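Local coordinates for signal recognition particle 19 kDa protein (Pyrococcus furiosus, PDB 3DLU) that probably binds 7S RNA directly and mediates binding of the 54 kDa subunit in the particle that targets nascent membrane proteins to the cytoplasmic membrane, at residues 44-49 / 76-81; 6-11 / 32-37; 38-43 / 93-98. All blocks are in the same frame, centred on the assembly; numbering follows the deposited sequence.

Interaction 1: 44-49 / 76-81; sequences LKFKVI and ESPYGK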
loop_
_atom_site.group_PDB
_atom_site.type_symbol
_atom_site.label_atom_id
_atom_site.label_comp_id
_atom_site.label_asym_id
_atom_site.label_seq_id
_atom_site.Cartn_x
_atom_site.Cartn_y
_atom_site.Cartn_z
ATOM N N LEU A 44 7.894 -13.178 -19.499
ATOM C CA LEU A 44 6.892 -14.112 -20.024
ATOM C C LEU A 44 5.893 -13.427 -20.961
ATOM O O LEU A 44 4.984 -14.080 -21.489
ATOM C CB LEU A 44 6.123 -14.782 -18.876
ATOM C CG LEU A 44 6.992 -15.711 -18.014
ATOM C CD1 LEU A 44 6.332 -16.019 -16.674
ATOM C CD2 LEU A 44 7.319 -16.993 -18.782
ATOM N N LYS A 45 6.068 -12.122 -21.139
ATOM C CA LYS A 45 5.201 -11.299 -21.999
ATOM C C LYS A 45 3.807 -11.101 -21.412
ATOM O O LYS A 45 2.834 -10.925 -22.145
ATOM C CB LYS A 45 5.071 -11.890 -23.400
ATOM C CG LYS A 45 6.362 -12.395 -23.995
ATOM C CD LYS A 45 7.091 -11.390 -24.819
ATOM C CE LYS A 45 7.874 -12.128 -25.902
ATOM N NZ LYS A 45 8.847 -11.261 -26.587
ATOM N N PHE A 46 3.700 -11.148 -20.094
ATOM C CA PHE A 46 2.439 -10.840 -19.451
ATOM C C PHE A 46 2.398 -9.330 -19.330
ATOM O O PHE A 46 3.432 -8.671 -19.413
ATOM C CB PHE A 46 2.345 -11.477 -18.057
ATOM C CG PHE A 46 2.390 -12.987 -18.056
ATOM C CD1 PHE A 46 2.205 -13.715 -19.224
ATOM C CD2 PHE A 46 2.567 -13.676 -16.867
ATOM C CE1 PHE A 46 2.231 -15.105 -19.212
ATOM C CE2 PHE A 46 2.590 -15.076 -16.841
ATOM C CZ PHE A 46 2.426 -15.786 -18.010
ATOM N N LYS A 47 1.217 -8.762 -19.164
ATOM C CA LYS A 47 1.148 -7.320 -18.987
ATOM C C LYS A 47 0.945 -7.017 -17.512
ATOM O O LYS A 47 0.073 -7.604 -16.878
ATOM C CB LYS A 47 0.015 -6.728 -19.823
ATOM C CG LYS A 47 -0.103 -5.223 -19.677
ATOM C CD LYS A 47 -1.175 -4.664 -20.595
ATOM C CE LYS A 47 -1.096 -3.142 -20.652
ATOM N NZ LYS A 47 -2.237 -2.553 -21.405
ATOM N N VAL A 48 1.767 -6.122 -16.970
ATOM C CA VAL A 48 1.649 -5.711 -15.574
ATOM C C VAL A 48 0.734 -4.494 -15.423
ATOM O O VAL A 48 0.984 -3.434 -16.005
ATOM C CB VAL A 48 3.027 -5.425 -14.958
ATOM C CG1 VAL A 48 2.895 -5.052 -13.502
ATOM C CG2 VAL A 48 3.926 -6.648 -15.118
ATOM N N ILE A 49 -0.319 -4.677 -14.633
ATOM C CA ILE A 49 -1.382 -3.689 -14.438
ATOM C C ILE A 49 -1.198 -2.873 -13.147
ATOM O O ILE A 49 -1.328 -1.641 -13.152
ATOM C CB ILE A 49 -2.762 -4.393 -14.426
ATOM C CG1 ILE A 49 -2.988 -5.176 -15.729
ATOM C CG2 ILE A 49 -3.899 -3.408 -14.156
ATOM C CD1 ILE A 49 -2.813 -4.335 -16.999
ATOM N N GLU A 76 -2.081 -9.392 -16.595
ATOM C CA GLU A 76 -2.899 -9.996 -17.635
ATOM C C GLU A 76 -2.051 -11.040 -18.343
ATOM O O GLU A 76 -0.898 -10.779 -18.668
ATOM C CB GLU A 76 -3.370 -8.938 -18.638
ATOM C CG GLU A 76 -4.524 -8.127 -18.119
ATOM C CD GLU A 76 -4.940 -7.012 -19.067
ATOM O OE1 GLU A 76 -4.146 -6.639 -19.950
ATOM O OE2 GLU A 76 -6.069 -6.515 -18.914
ATOM N N SER A 77 -2.625 -12.211 -18.591
ATOM C CA SER A 77 -1.874 -13.303 -19.206
ATOM C C SER A 77 -2.798 -14.076 -20.140
ATOM O O SER A 77 -3.989 -14.172 -19.873
ATOM C CB SER A 77 -1.352 -14.225 -18.095
ATOM O OG SER A 77 -0.981 -15.503 -18.582
ATOM N N PRO A 78 -2.246 -14.638 -21.231
ATOM C CA PRO A 78 -3.017 -15.505 -22.132
ATOM C C PRO A 78 -3.402 -16.819 -21.455
ATOM O O PRO A 78 -4.262 -17.538 -21.961
ATOM C CB PRO A 78 -2.038 -15.809 -23.278
ATOM C CG PRO A 78 -0.748 -15.154 -22.935
ATOM C CD PRO A 78 -0.807 -14.622 -21.549
ATOM N N TYR A 79 -2.757 -17.140 -20.338
ATOM C CA TYR A 79 -3.004 -18.403 -19.635
ATOM C C TYR A 79 -3.836 -18.181 -18.385
ATOM O O TYR A 79 -3.921 -17.066 -17.885
ATOM C CB TYR A 79 -1.685 -19.072 -19.249
ATOM C CG TYR A 79 -0.703 -19.147 -20.392
ATOM C CD1 TYR A 79 -0.908 -20.019 -21.447
ATOM C CD2 TYR A 79 0.418 -18.332 -20.425
ATOM C CE1 TYR A 79 -0.019 -20.081 -22.502
ATOM C CE2 TYR A 79 1.311 -18.385 -21.474
ATOM C CZ TYR A 79 1.088 -19.263 -22.509
ATOM O OH TYR A 79 1.979 -19.325 -23.558
ATOM N N GLY A 80 -4.433 -19.253 -17.878
ATOM C CA GLY A 80 -5.156 -19.184 -16.620
ATOM C C GLY A 80 -4.184 -18.939 -15.483
ATOM O O GLY A 80 -2.978 -19.128 -15.638
ATOM N N LYS A 81 -4.701 -18.522 -14.334
ATOM C CA LYS A 81 -3.835 -18.158 -13.226
ATOM C C LYS A 81 -2.923 -19.313 -12.782
ATOM O O LYS A 81 -1.742 -19.105 -12.547
ATOM C CB LYS A 81 -4.645 -17.639 -12.038
ATOM C CG LYS A 81 -3.805 -17.385 -10.786
ATOM C CD LYS A 81 -4.601 -16.637 -9.726
ATOM C CE LYS A 81 -3.825 -16.523 -8.421
ATOM N NZ LYS A 81 -4.502 -15.608 -7.459
#
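An antiparallel strand pairing, continued by an aromatic packing contact, joins the start of edge strand 47-56 to the end of strand 68-76 and the loop that follows it. Lys47 and Glu76 form a hydrogen-bonded pair: Lys47 N donates to Glu76 O over 3.0 Å, and Glu76 N returns a bond of 2.8 Å to Lys47 O. Both donors lie in the carbonyl plane, and both bonds are fairly straight, near 160° at the hydrogen. The two side chains run side by side on the same face of the sheet, Lys47 CD 3.6 Å from Glu76 OE1, while Ile49 CD1 packs obliquely against the same carboxylate. Lys47 NZ and Glu76 OE1, opposite charges, stay 4.7 Å apart, and Glu76 OE2 has its salt bridge with Arg3.

Phe46 has CG anti to its carbonyl carbon (chi1 -63°), which lays one face of the ring against Ser77. The CB of Ser77 stands over the ring centroid at 3.8 Å, almost on the normal, a CH-pi contact; Leu44 CB covers the other face. Ser77 OG is anti to its own nitrogen and accepts from Tyr79 N at 3.0 Å, closing an ST turn. The Tyr79 and Phe46 side chains cross at about a right angle, with Phe46 CE1 at the tyrosine edge, 3.9 Å from Tyr79 CD2.

Gly80 is at the N-cap position of helix 81-100, and Ser84 of that helix hydrogen-bonds Ser77 OG; Leu44 packs on its Leu87 and Ile88, and Ser77 on Phe4 of strand 3-6.

Interaction 2: 6-11 / 32-37; sequences VWPSEL and PRVEEI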
loop_
_atom_site.group_PDB
_atom_site.type_symbol
_atom_site.label_atom_id
_atom_site.label_comp_id
_atom_site.label_asym_id
_atom_site.label_seq_id
_atom_site.Cartn_x
_atom_site.Cartn_y
_atom_site.Cartn_z
ATOM N N VAL A 6 -1.751 -11.751 -8.492
ATOM C CA VAL A 6 -0.736 -12.676 -7.996
ATOM C C VAL A 6 -0.297 -12.214 -6.614
ATOM O O VAL A 6 0.138 -11.074 -6.416
ATOM C CB VAL A 6 0.467 -12.781 -8.940
ATOM C CG1 VAL A 6 1.544 -13.713 -8.347
ATOM C CG2 VAL A 6 0.021 -13.290 -10.317
ATOM N N TRP A 7 -0.447 -13.099 -5.641
ATOM C CA TRP A 7 -0.021 -12.829 -4.284
ATOM C C TRP A 7 1.233 -13.707 -4.076
ATOM O O TRP A 7 1.173 -14.921 -4.291
ATOM C CB TRP A 7 -1.186 -13.168 -3.332
ATOM C CG TRP A 7 -0.856 -13.096 -1.876
ATOM C CD1 TRP A 7 -0.239 -12.067 -1.224
ATOM C CD2 TRP A 7 -1.166 -14.078 -0.878
ATOM N NE1 TRP A 7 -0.119 -12.363 0.122
ATOM C CE2 TRP A 7 -0.685 -13.590 0.356
ATOM C CE3 TRP A 7 -1.796 -15.326 -0.910
ATOM C CZ2 TRP A 7 -0.816 -14.311 1.552
ATOM C CZ3 TRP A 7 -1.925 -16.043 0.282
ATOM C CH2 TRP A 7 -1.432 -15.528 1.491
ATOM N N PRO A 8 2.385 -13.094 -3.750
ATOM C CA PRO A 8 3.650 -13.850 -3.766
ATOM C C PRO A 8 3.593 -15.163 -2.970
ATOM O O PRO A 8 4.227 -16.144 -3.359
ATOM C CB PRO A 8 4.642 -12.870 -3.130
ATOM C CG PRO A 8 4.108 -11.517 -3.544
ATOM C CD PRO A 8 2.606 -11.679 -3.395
ATOM N N SER A 9 2.851 -15.198 -1.871
ATOM C CA SER A 9 2.763 -16.449 -1.094
ATOM C C SER A 9 2.207 -17.630 -1.885
ATOM O O SER A 9 2.482 -18.788 -1.559
ATOM C CB SER A 9 1.945 -16.240 0.190
ATOM O OG SER A 9 2.618 -15.315 1.029
ATOM N N GLU A 10 1.433 -17.339 -2.928
ATOM C CA GLU A 10 0.866 -18.389 -3.778
ATOM C C GLU A 10 1.939 -19.278 -4.407
ATOM O O GLU A 10 1.687 -20.439 -4.693
ATOM C CB GLU A 10 -0.020 -17.776 -4.877
ATOM C CG GLU A 10 -1.311 -17.139 -4.323
ATOM C CD GLU A 10 -2.014 -16.246 -5.342
ATOM O OE1 GLU A 10 -1.379 -15.851 -6.339
ATOM O OE2 GLU A 10 -3.203 -15.926 -5.138
ATOM N N LEU A 11 3.142 -18.738 -4.601
ATOM C CA LEU A 11 4.202 -19.511 -5.232
ATOM C C LEU A 11 5.459 -19.611 -4.355
ATOM O O LEU A 11 6.575 -19.694 -4.870
ATOM C CB LEU A 11 4.541 -18.928 -6.609
ATOM C CG LEU A 11 5.007 -17.476 -6.680
ATOM C CD1 LEU A 11 6.144 -17.314 -7.716
ATOM C CD2 LEU A 11 3.843 -16.547 -7.020
ATOM N N PRO A 32 9.585 -15.628 -2.996
ATOM C CA PRO A 32 9.608 -14.865 -4.249
ATOM C C PRO A 32 9.315 -13.416 -3.919
ATOM O O PRO A 32 8.369 -13.168 -3.183
ATOM C CB PRO A 32 8.441 -15.441 -5.061
ATOM C CG PRO A 32 7.653 -16.275 -4.156
ATOM C CD PRO A 32 8.433 -16.543 -2.895
ATOM N N ARG A 33 10.121 -12.496 -4.435
ATOM C CA ARG A 33 9.927 -11.074 -4.180
ATOM C C ARG A 33 8.979 -10.474 -5.211
ATOM O O ARG A 33 8.882 -10.959 -6.342
ATOM C CB ARG A 33 11.269 -10.344 -4.204
ATOM C CG ARG A 33 12.195 -10.760 -3.069
ATOM C CD ARG A 33 13.563 -10.115 -3.218
ATOM N NE ARG A 33 14.232 -10.555 -4.437
ATOM C CZ ARG A 33 15.463 -10.199 -4.790
ATOM N NH1 ARG A 33 16.170 -9.390 -4.012
ATOM N NH2 ARG A 33 15.987 -10.653 -5.922
ATOM N N VAL A 34 8.273 -9.420 -4.819
ATOM C CA VAL A 34 7.375 -8.753 -5.757
ATOM C C VAL A 34 8.106 -8.374 -7.047
ATOM O O VAL A 34 7.580 -8.576 -8.146
ATOM C CB VAL A 34 6.728 -7.499 -5.126
ATOM C CG1 VAL A 34 6.072 -6.645 -6.206
ATOM C CG2 VAL A 34 5.712 -7.905 -4.061
ATOM N N GLU A 35 9.311 -7.827 -6.915
ATOM C CA GLU A 35 10.092 -7.390 -8.072
ATOM C C GLU A 35 10.500 -8.572 -8.951
ATOM O O GLU A 35 10.610 -8.443 -10.164
ATOM C CB GLU A 35 11.334 -6.613 -7.629
ATOM N N GLU A 36 10.712 -9.730 -8.339
ATOM C CA GLU A 36 11.056 -10.918 -9.113
ATOM C C GLU A 36 9.858 -11.388 -9.936
ATOM O O GLU A 36 10.008 -11.822 -11.080
ATOM C CB GLU A 36 11.535 -12.049 -8.192
ATOM C CG GLU A 36 12.929 -11.840 -7.614
ATOM C CD GLU A 36 13.354 -12.995 -6.723
ATOM O OE1 GLU A 36 12.614 -13.293 -5.765
ATOM O OE2 GLU A 36 14.411 -13.613 -6.985
ATOM N N ILE A 37 8.680 -11.332 -9.330
ATOM C CA ILE A 37 7.443 -11.685 -10.013
ATOM C C ILE A 37 7.197 -10.731 -11.182
ATOM O O ILE A 37 6.802 -11.156 -12.264
ATOM C CB ILE A 37 6.280 -11.667 -9.024
ATOM C CG1 ILE A 37 6.487 -12.812 -8.017
ATOM C CG2 ILE A 37 4.930 -11.802 -9.733
ATOM C CD1 ILE A 37 5.613 -12.718 -6.768
#
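Glu36 OE1 is gripped three times. Arg33 N donates to it over 2.9 Å along the anti lone pair of this oxygen, Arg33 NE adds a weak bond of 3.4 Å that is part of a salt bridge, and Arg96 of helix 81-100 makes a further salt bridge through NH2. Arg33 is at the N-cap position of helix 34-43, and Glu36, three residues on, accepts from its backbone N: the glutamate side of a capping box, without the reciprocal bond. A second glutamate does similar work across the contact: Glu10 OE1 takes Trp7 N at 3.0 Å from above the carboxylate plane, bracing the 3-10 turn 8-10, while its OE2 is salt-bridged to Lys81.

Helix 34-43 belongs to a beta-alpha-beta crossover between the parallel strands 3-6 and 47-56, with strand 68-76 lying between them, and here the start of that helix packs on the turn leaving strand 3-6. No hydrogen bond crosses; the contact is mainly between apolar side chains, with Pro32 CG also close to Pro8 O. Pro8 is central: its CG lies 3.8 Å from Ile37 CD1, the two side chains crossing at about a right angle, and 4.0 Å from Val34 CG2. Leu11, with CG in the crowded position between its N and carbonyl carbon (chi1 59°), slides past Pro32 in the opposite direction, Leu11 CG to Pro32 CG being 3.8 Å. Val6 and Ile37 meet tip to tip, CG1 of the valine 4.1 Å from CG2 of the isoleucine. Ile73 of strand 68-76 touches Val34 and Ile37.

Interaction 3: 38-43 / 93-98; sequences VRAAEE and REFRRR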
loop_
_atom_site.group_PDB
_atom_site.type_symbol
_atom_site.label_atom_id
_atom_site.label_comp_id
_atom_site.label_asym_id
_atom_site.label_seq_id
_atom_site.Cartn_x
_atom_site.Cartn_y
_atom_site.Cartn_z
ATOM N N VAL A 38 7.454 -9.446 -10.967
ATOM C CA VAL A 38 7.264 -8.479 -12.040
ATOM C C VAL A 38 8.248 -8.762 -13.177
ATOM O O VAL A 38 7.871 -8.782 -14.350
ATOM C CB VAL A 38 7.414 -7.033 -11.545
ATOM C CG1 VAL A 38 7.523 -6.066 -12.732
ATOM C CG2 VAL A 38 6.243 -6.660 -10.645
ATOM N N ARG A 39 9.505 -8.994 -12.819
ATOM C CA ARG A 39 10.517 -9.314 -13.821
ATOM C C ARG A 39 10.141 -10.559 -14.619
ATOM O O ARG A 39 10.258 -10.569 -15.850
ATOM C CB ARG A 39 11.896 -9.497 -13.180
ATOM C CG ARG A 39 12.981 -9.742 -14.210
ATOM C CD ARG A 39 14.314 -10.046 -13.547
ATOM N NE ARG A 39 15.280 -10.539 -14.526
ATOM C CZ ARG A 39 16.480 -11.022 -14.223
ATOM N NH1 ARG A 39 16.870 -11.087 -12.959
ATOM N NH2 ARG A 39 17.288 -11.442 -15.189
ATOM N N ALA A 40 9.711 -11.611 -13.918
ATOM C CA ALA A 40 9.259 -12.847 -14.568
ATOM C C ALA A 40 8.072 -12.623 -15.503
ATOM O O ALA A 40 8.056 -13.132 -16.623
ATOM C CB ALA A 40 8.913 -13.914 -13.517
ATOM N N ALA A 41 7.074 -11.874 -15.036
ATOM C CA ALA A 41 5.875 -11.608 -15.835
ATOM C C ALA A 41 6.240 -10.914 -17.143
ATOM O O ALA A 41 5.732 -11.265 -18.200
ATOM C CB ALA A 41 4.863 -10.768 -15.040
ATOM N N GLU A 42 7.132 -9.935 -17.051
ATOM C CA GLU A 42 7.559 -9.168 -18.215
ATOM C C GLU A 42 8.306 -10.076 -19.185
ATOM O O GLU A 42 8.053 -10.061 -20.390
ATOM C CB GLU A 42 8.428 -7.996 -17.779
ATOM C CG GLU A 42 7.636 -6.880 -17.081
ATOM C CD GLU A 42 8.531 -5.827 -16.446
ATOM O OE1 GLU A 42 9.747 -6.085 -16.294
ATOM O OE2 GLU A 42 8.013 -4.745 -16.091
ATOM N N GLU A 43 9.210 -10.893 -18.657
ATOM C CA GLU A 43 9.922 -11.832 -19.509
ATOM C C GLU A 43 8.979 -12.822 -20.187
ATOM O O GLU A 43 9.231 -13.238 -21.323
ATOM C CB GLU A 43 11.034 -12.563 -18.746
ATOM C CG GLU A 43 12.307 -11.749 -18.598
ATOM C CD GLU A 43 13.565 -12.595 -18.737
ATOM O OE1 GLU A 43 13.448 -13.787 -19.112
ATOM O OE2 GLU A 43 14.670 -12.068 -18.478
ATOM N N ARG A 93 13.103 -19.123 -10.808
ATOM C CA ARG A 93 14.158 -20.104 -10.559
ATOM C C ARG A 93 15.294 -19.925 -11.569
ATOM O O ARG A 93 16.475 -19.963 -11.216
ATOM C CB ARG A 93 13.601 -21.530 -10.635
ATOM C CG ARG A 93 14.663 -22.646 -10.603
ATOM C CD ARG A 93 14.013 -24.022 -10.357
ATOM N NE ARG A 93 13.542 -24.119 -8.978
ATOM C CZ ARG A 93 12.264 -24.031 -8.620
ATOM N NH1 ARG A 93 11.318 -23.901 -9.549
ATOM N NH2 ARG A 93 11.937 -24.077 -7.337
ATOM N N GLU A 94 14.926 -19.739 -12.827
ATOM C CA GLU A 94 15.910 -19.539 -13.880
ATOM C C GLU A 94 16.725 -18.254 -13.675
ATOM O O GLU A 94 17.960 -18.290 -13.770
ATOM C CB GLU A 94 15.228 -19.587 -15.249
ATOM C CG GLU A 94 16.106 -19.215 -16.417
ATOM C CD GLU A 94 15.303 -18.996 -17.698
ATOM O OE1 GLU A 94 15.860 -18.441 -18.669
ATOM O OE2 GLU A 94 14.114 -19.375 -17.730
ATOM N N PHE A 95 16.058 -17.130 -13.387
ATOM C CA PHE A 95 16.763 -15.874 -13.073
ATOM C C PHE A 95 17.756 -16.093 -11.946
ATOM O O PHE A 95 18.875 -15.598 -11.982
ATOM C CB PHE A 95 15.814 -14.780 -12.552
ATOM C CG PHE A 95 14.836 -14.264 -13.554
ATOM C CD1 PHE A 95 15.133 -14.252 -14.902
ATOM C CD2 PHE A 95 13.614 -13.749 -13.129
ATOM C CE1 PHE A 95 14.223 -13.752 -15.820
ATOM C CE2 PHE A 95 12.698 -13.249 -14.036
ATOM C CZ PHE A 95 13.003 -13.249 -15.387
ATOM N N ARG A 96 17.315 -16.793 -10.909
ATOM C CA ARG A 96 18.159 -16.991 -9.739
ATOM C C ARG A 96 19.392 -17.839 -10.068
ATOM O O ARG A 96 20.478 -17.568 -9.564
ATOM C CB ARG A 96 17.353 -17.603 -8.589
ATOM C CG ARG A 96 16.334 -16.611 -8.011
ATOM C CD ARG A 96 15.529 -17.274 -6.904
ATOM N NE ARG A 96 14.676 -16.316 -6.217
ATOM C CZ ARG A 96 13.965 -16.613 -5.136
ATOM N NH1 ARG A 96 14.013 -17.844 -4.619
ATOM N NH2 ARG A 96 13.207 -15.682 -4.574
ATOM N N ARG A 97 19.223 -18.859 -10.900
ATOM C CA ARG A 97 20.365 -19.663 -11.334
ATOM C C ARG A 97 21.348 -18.803 -12.129
ATOM O O ARG A 97 22.560 -18.937 -11.985
ATOM C CB ARG A 97 19.903 -20.867 -12.156
ATOM C CG ARG A 97 19.312 -21.977 -11.298
ATOM C CD ARG A 97 18.580 -23.016 -12.134
ATOM N NE ARG A 97 18.263 -24.203 -11.345
ATOM C CZ ARG A 97 17.362 -25.114 -11.697
ATOM N NH1 ARG A 97 16.672 -24.968 -12.827
ATOM N NH2 ARG A 97 17.143 -26.163 -10.913
ATOM N N ARG A 98 20.825 -17.908 -12.957
ATOM C CA ARG A 98 21.694 -16.972 -13.679
ATOM C C ARG A 98 22.466 -16.050 -12.733
ATOM O O ARG A 98 23.668 -15.855 -12.890
ATOM C CB ARG A 98 20.905 -16.157 -14.707
ATOM C CG ARG A 98 20.583 -16.929 -15.969
ATOM C CD ARG A 98 20.267 -15.984 -17.129
ATOM N NE ARG A 98 18.870 -15.559 -17.125
ATOM C CZ ARG A 98 17.889 -16.234 -17.717
ATOM N NH1 ARG A 98 18.163 -17.361 -18.363
ATOM N NH2 ARG A 98 16.640 -15.785 -17.668
HETATM O O HOH W 1 19.375 -13.104 -13.230
#
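Phe95 carries the contact between segments 38-43 and 93-98 of helices 34-43 and 81-100, whose local axes come within 10.9 Å at 108°. With CG anti to its carbonyl carbon (chi1 -67°), its ring reaches across to the side of the other helix and meets Arg39, Ala40 and Glu43. Arg39 runs out extended, CG anti to the backbone N, and lays its guanidinium flat on one face of the ring, planes 10° apart. Arg39 CZ sits 3.8 Å from the ring centroid, a cation-pi stack, and Arg39 CD adds a CH-pi contact over the same face. A water accepts from Arg39 NH1 at 3.2 Å and donates to Phe95 O at 2.8 Å, tying the end of the arginine to the backbone of the opposing helix.

At the ring edge, near its plane, Phe95 CE2 comes within 3.4 Å of Ala40 N. Glu43, bent at chi2, approaches tip to tip and brings OE2 to 3.2 Å from Phe95 CE1, its carboxylate steeply inclined to the ring.

An alanine in place of Phe95 would remove the ring and would probably cost both the cation-pi stack and most of the packing between these two helix segments. Glu43 OE1 is 4.0 Å from Arg98 NH2, opposite charges near each other but beyond a salt bridge. With no direct hydrogen bond across, the contact rests on a ring with a cation flat on one face and a carboxylate close to its CE1, charges that probably polarise it.

The three contacts lie close together in one small alpha+beta fold: the centre of interaction 2 is about 11 Å from that of interaction 3, and the centre of interaction 1 is about 14 Å from each of theirs. Interaction 2 closes first along the chain; interaction 3 then opens and encloses interaction 1. Helix 34-43 serves both interaction 2 and interaction 3, and it leads directly into strand 47-56 of interaction 1, where Phe46 N probably bonds to Ala41 O and Val48 packs on Ala41 and Glu42. Salt bridges join interaction 2 to each of the others. Together the three contacts tie both helices to each other and to the three-stranded antiparallel sheet.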